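Local coordinates for AP endonuclease, family protein 2 (PDB 5TNV) that binds magnesium in a xylose isomerase-like TIM barrel and may act as an endonuclease, at residues Arg169-Asp181 / Val207-Gly219. Sequence-based numbering, arbitrary orientation.
Sequences RDLAIERVRELGD and VAFIKDVDHDAVG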
loop_
_atom_site.group_PDB
_atom_site.type_symbol
_atom_site.label_atom_id
_atom_site.label_comp_id
_atom_site.label_asym_id
_atom_site.label_seq_id
_atom_site.Cartn_x
_atom_site.Cartn_y
_atom_site.Cartn_z
ATOM N N ARG A 169 -35.448 17.321 6.561
ATOM C CA ARG A 169 -34.483 17.415 7.654
ATOM C C ARG A 169 -35.133 17.402 9.026
ATOM O O ARG A 169 -34.665 16.779 9.971
ATOM C CB ARG A 169 -33.591 18.653 7.486
ATOM C CG ARG A 169 -32.449 18.780 8.454
ATOM C CD ARG A 169 -31.583 20.020 8.251
ATOM N NE ARG A 169 -30.481 20.144 9.188
ATOM C CZ ARG A 169 -30.481 20.652 10.426
ATOM N NH1 ARG A 169 -31.602 21.126 10.958
ATOM N NH2 ARG A 169 -29.369 20.657 11.139
ATOM N N ASP A 170 -36.258 18.141 9.162
ATOM C CA ASP A 170 -36.959 18.165 10.435
ATOM C C ASP A 170 -37.482 16.763 10.809
ATOM O O ASP A 170 -37.382 16.356 11.975
ATOM C CB ASP A 170 -38.159 19.136 10.472
ATOM C CG ASP A 170 -37.679 20.541 10.764
ATOM O OD1 ASP A 170 -36.585 20.794 11.337
ATOM O OD2 ASP A 170 -38.521 21.373 10.325
ATOM N N LEU A 171 -37.983 16.023 9.829
ATOM C CA LEU A 171 -38.442 14.653 10.085
ATOM C C LEU A 171 -37.289 13.756 10.534
ATOM O O LEU A 171 -37.385 12.912 11.433
ATOM C CB LEU A 171 -39.130 14.092 8.844
ATOM C CG LEU A 171 -39.761 12.711 9.045
ATOM C CD1 LEU A 171 -40.800 12.736 10.119
ATOM C CD2 LEU A 171 -40.315 12.226 7.723
ATOM N N ALA A 172 -36.137 13.925 9.879
ATOM C CA ALA A 172 -34.929 13.211 10.253
ATOM C C ALA A 172 -34.550 13.481 11.693
ATOM O O ALA A 172 -34.268 12.541 12.433
ATOM C CB ALA A 172 -33.767 13.541 9.328
ATOM N N ILE A 173 -34.563 14.731 12.106
ATOM C CA ILE A 173 -34.212 15.091 13.490
ATOM C C ILE A 173 -35.191 14.445 14.458
ATOM O O ILE A 173 -34.823 13.886 15.508
ATOM C CB ILE A 173 -34.110 16.625 13.661
ATOM C CG1 ILE A 173 -32.853 17.156 12.881
ATOM C CG2 ILE A 173 -34.109 16.989 15.103
ATOM C CD1 ILE A 173 -32.826 18.673 12.778
ATOM N N GLU A 174 -36.492 14.514 14.131
ATOM C CA GLU A 174 -37.546 13.933 14.983
ATOM C C GLU A 174 -37.309 12.454 15.155
ATOM O O GLU A 174 -37.402 11.937 16.278
ATOM C CB GLU A 174 -38.933 14.180 14.355
ATOM C CG GLU A 174 -40.176 13.630 15.011
ATOM C CD GLU A 174 -41.415 13.881 14.141
ATOM O OE1 GLU A 174 -41.582 14.964 13.538
ATOM O OE2 GLU A 174 -42.272 12.981 14.022
ATOM N N ARG A 175 -37.028 11.767 14.051
ATOM C CA ARG A 175 -36.845 10.301 14.120
ATOM C C ARG A 175 -35.546 9.909 14.816
ATOM O O ARG A 175 -35.488 8.927 15.554
ATOM C CB ARG A 175 -36.995 9.689 12.744
ATOM C CG ARG A 175 -38.450 9.755 12.281
ATOM C CD ARG A 175 -38.636 9.158 10.890
ATOM N NE ARG A 175 -40.049 9.155 10.554
ATOM C CZ ARG A 175 -40.577 8.814 9.388
ATOM N NH1 ARG A 175 -39.832 8.383 8.387
ATOM N NH2 ARG A 175 -41.895 8.872 9.147
ATOM N N VAL A 176 -34.484 10.683 14.634
ATOM C CA VAL A 176 -33.244 10.494 15.397
ATOM C C VAL A 176 -33.512 10.608 16.881
ATOM O O VAL A 176 -33.031 9.783 17.654
ATOM C CB VAL A 176 -32.148 11.483 14.909
ATOM C CG1 VAL A 176 -31.024 11.521 15.912
ATOM C CG2 VAL A 176 -31.644 11.016 13.529
ATOM N N ARG A 177 -34.238 11.656 17.293
ATOM C CA ARG A 177 -34.532 11.800 18.707
ATOM C C ARG A 177 -35.332 10.652 19.274
ATOM O O ARG A 177 -35.117 10.187 20.384
ATOM C CB ARG A 177 -35.262 13.117 18.983
ATOM C CG ARG A 177 -34.427 14.376 18.778
ATOM C CD ARG A 177 -35.339 15.612 18.772
ATOM N NE ARG A 177 -34.646 16.840 18.722
ATOM C CZ ARG A 177 -35.201 18.014 18.527
ATOM N NH1 ARG A 177 -36.495 18.121 18.315
ATOM N NH2 ARG A 177 -34.372 19.059 18.526
ATOM N N GLU A 178 -36.298 10.186 18.499
ATOM C CA GLU A 178 -37.115 9.038 18.905
ATOM C C GLU A 178 -36.242 7.818 19.139
ATOM O O GLU A 178 -36.372 7.074 20.133
ATOM C CB GLU A 178 -38.163 8.757 17.819
ATOM C CG GLU A 178 -39.101 7.638 18.041
ATOM C CD GLU A 178 -40.018 7.388 16.836
ATOM O OE1 GLU A 178 -40.409 8.389 16.137
ATOM O OE2 GLU A 178 -40.198 6.154 16.744
ATOM N N LEU A 179 -35.307 7.550 18.205
ATOM C CA LEU A 179 -34.360 6.463 18.406
ATOM C C LEU A 179 -33.454 6.693 19.585
ATOM O O LEU A 179 -33.186 5.764 20.368
ATOM C CB LEU A 179 -33.554 6.212 17.110
ATOM C CG LEU A 179 -34.377 5.666 15.933
ATOM C CD1 LEU A 179 -33.499 5.689 14.660
ATOM C CD2 LEU A 179 -34.892 4.270 16.206
ATOM N N GLY A 180 -32.981 7.927 19.751
ATOM C CA GLY A 180 -32.151 8.223 20.901
ATOM C C GLY A 180 -32.849 7.982 22.242
ATOM O O GLY A 180 -32.212 7.491 23.193
ATOM N N ASP A 181 -34.138 8.329 22.356
ATOM C CA ASP A 181 -34.868 8.029 23.589
ATOM C C ASP A 181 -34.829 6.544 23.909
ATOM O O ASP A 181 -34.616 6.129 25.066
ATOM C CB ASP A 181 -36.302 8.523 23.526
ATOM C CG ASP A 181 -36.526 9.996 23.483
ATOM O OD1 ASP A 181 -35.625 10.746 23.880
ATOM O OD2 ASP A 181 -37.629 10.392 23.074
ATOM N N VAL A 207 -21.855 18.891 12.690
ATOM C CA VAL A 207 -21.908 19.547 13.988
ATOM C C VAL A 207 -23.225 20.261 14.230
ATOM O O VAL A 207 -23.855 20.166 15.299
ATOM C CB VAL A 207 -20.688 20.520 14.177
ATOM C CG1 VAL A 207 -20.804 21.338 15.463
ATOM C CG2 VAL A 207 -19.355 19.760 14.204
ATOM N N ALA A 208 -23.714 20.968 13.221
ATOM C CA ALA A 208 -24.971 21.695 13.365
ATOM C C ALA A 208 -26.125 20.702 13.573
ATOM O O ALA A 208 -27.062 20.975 14.346
ATOM C CB ALA A 208 -25.249 22.589 12.202
ATOM N N PHE A 209 -26.039 19.556 12.893
ATOM C CA PHE A 209 -27.106 18.550 13.001
ATOM C C PHE A 209 -27.116 17.957 14.405
ATOM O O PHE A 209 -28.187 17.847 15.041
ATOM C CB PHE A 209 -26.950 17.494 11.942
ATOM C CG PHE A 209 -28.135 16.555 11.784
ATOM C CD1 PHE A 209 -28.290 15.393 12.524
ATOM C CD2 PHE A 209 -29.115 16.850 10.834
ATOM C CE1 PHE A 209 -29.384 14.577 12.337
ATOM C CE2 PHE A 209 -30.215 16.019 10.632
ATOM C CZ PHE A 209 -30.336 14.891 11.397
ATOM N N ILE A 210 -25.957 17.564 14.932
ATOM C CA ILE A 210 -25.936 16.941 16.252
ATOM C C ILE A 210 -26.348 17.962 17.319
ATOM O O ILE A 210 -27.038 17.641 18.285
ATOM C CB ILE A 210 -24.594 16.244 16.551
ATOM C CG1 ILE A 210 -24.737 15.274 17.721
ATOM C CG2 ILE A 210 -23.482 17.217 16.793
ATOM C CD1 ILE A 210 -25.607 14.078 17.417
ATOM N N LYS A 211 -25.996 19.231 17.122
ATOM C CA LYS A 211 -26.453 20.268 18.051
ATOM C C LYS A 211 -27.961 20.451 17.980
ATOM O O LYS A 211 -28.646 20.573 19.000
ATOM C CB LYS A 211 -25.735 21.609 17.698
ATOM C CG LYS A 211 -24.251 21.593 18.172
ATOM C CD LYS A 211 -23.578 22.941 18.092
ATOM C CE LYS A 211 -22.125 22.850 18.528
ATOM N NZ LYS A 211 -21.849 23.104 19.978
ATOM N N ASP A 212 -28.529 20.439 16.787
ATOM C CA ASP A 212 -29.972 20.556 16.634
ATOM C C ASP A 212 -30.700 19.356 17.235
ATOM O O ASP A 212 -31.773 19.537 17.834
ATOM C CB ASP A 212 -30.373 20.725 15.164
ATOM C CG ASP A 212 -30.071 22.086 14.625
ATOM O OD1 ASP A 212 -29.928 23.075 15.377
ATOM O OD2 ASP A 212 -30.050 22.232 13.376
ATOM N N VAL A 213 -30.174 18.155 17.078
ATOM C CA VAL A 213 -30.778 16.968 17.674
ATOM C C VAL A 213 -30.833 17.126 19.192
ATOM O O VAL A 213 -31.834 16.771 19.792
ATOM C CB VAL A 213 -29.979 15.735 17.269
ATOM C CG1 VAL A 213 -30.301 14.525 18.137
ATOM C CG2 VAL A 213 -30.188 15.410 15.795
ATOM N N ASP A 214 -29.777 17.621 19.841
ATOM C CA ASP A 214 -29.765 17.980 21.264
ATOM C C ASP A 214 -30.189 16.797 22.127
ATOM O O ASP A 214 -31.144 16.872 22.928
ATOM C CB ASP A 214 -30.675 19.184 21.531
ATOM C CG ASP A 214 -30.445 19.759 22.906
ATOM O OD1 ASP A 214 -29.344 19.571 23.466
ATOM O OD2 ASP A 214 -31.366 20.405 23.452
ATOM N N HIS A 215 -29.520 15.688 21.971
ATOM C CA HIS A 215 -29.904 14.448 22.681
ATOM C C HIS A 215 -28.658 13.789 23.232
ATOM O O HIS A 215 -27.727 13.453 22.463
ATOM C CB HIS A 215 -30.667 13.534 21.700
ATOM C CG HIS A 215 -31.406 12.459 22.436
ATOM N ND1 HIS A 215 -30.780 11.464 23.177
ATOM C CD2 HIS A 215 -32.751 12.256 22.549
ATOM C CE1 HIS A 215 -31.781 10.726 23.673
ATOM N NE2 HIS A 215 -32.955 11.178 23.319
ATOM N N ASP A 216 -28.643 13.525 24.540
ATOM C CA ASP A 216 -27.462 12.979 25.185
ATOM C C ASP A 216 -27.225 11.491 24.943
ATOM O O ASP A 216 -26.204 10.971 25.435
ATOM C CB ASP A 216 -27.455 13.263 26.679
ATOM C CG ASP A 216 -28.506 12.589 27.494
ATOM O OD1 ASP A 216 -29.286 11.765 26.990
ATOM O OD2 ASP A 216 -28.556 12.936 28.701
ATOM N N ALA A 217 -28.066 10.833 24.197
ATOM C CA ALA A 217 -27.792 9.444 23.765
ATOM C C ALA A 217 -27.617 9.347 22.262
ATOM O O ALA A 217 -27.692 8.234 21.729
ATOM C CB ALA A 217 -28.846 8.481 24.283
ATOM N N VAL A 218 -27.338 10.461 21.599
ATOM C CA VAL A 218 -27.017 10.458 20.167
ATOM C C VAL A 218 -25.662 11.124 19.981
ATOM O O VAL A 218 -25.336 12.107 20.670
ATOM C CB VAL A 218 -28.099 11.182 19.352
ATOM C CG1 VAL A 218 -27.775 11.067 17.857
ATOM C CG2 VAL A 218 -29.498 10.605 19.631
ATOM N N GLY A 219 -24.853 10.603 19.084
ATOM C CA GLY A 219 -23.545 11.202 18.769
ATOM C C GLY A 219 -23.234 10.942 17.300
ATOM O O GLY A 219 -23.983 10.276 16.589
#
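Arg177 reaches across to the Asp212 and Val213 carbonyls at the C-terminal end of helix 203-213. From the backbone outward, Arg177 CB lies beside the His215 ring, Arg177 CG packs 4.2 Å from Val213 CG1, and CD runs past the Val213 carbonyl. Arg177 NE then donates to Val213 O at 3.0 Å, nearly straight at 160°, and Arg177 NH2 bonds Asp212 O at 2.7 Å with a more bent geometry. An extended chain from CG to NE gives this reach, while Ile173 CG2 sits over one guanidinium face. At the N-terminal end of segment 169-181, Arg169 NH1 and NH2 both grip Asp212 OD2, NH2 at 2.8 Å. Near that end Phe209 is a knob among Arg169, Ala172, Ile173 and Val176, Phe209 CE2 lying 3.6 Å from Ile173 CG1. Beyond helix 203-213, His215 lays one ring face over Gly180 CA, a CH-pi contact. His215 NE2 donates to Asp181 OD1 at 2.8 Å and its ND1 accepts from Ala217 N, which together fix the ring's rotation. Two neighbouring barrel helices and the turn into strand 218-221 are thus joined by an apolar centre with polar ties, and the Arg177 charge probably offsets the dipole at the C-terminal end of helix 203-213.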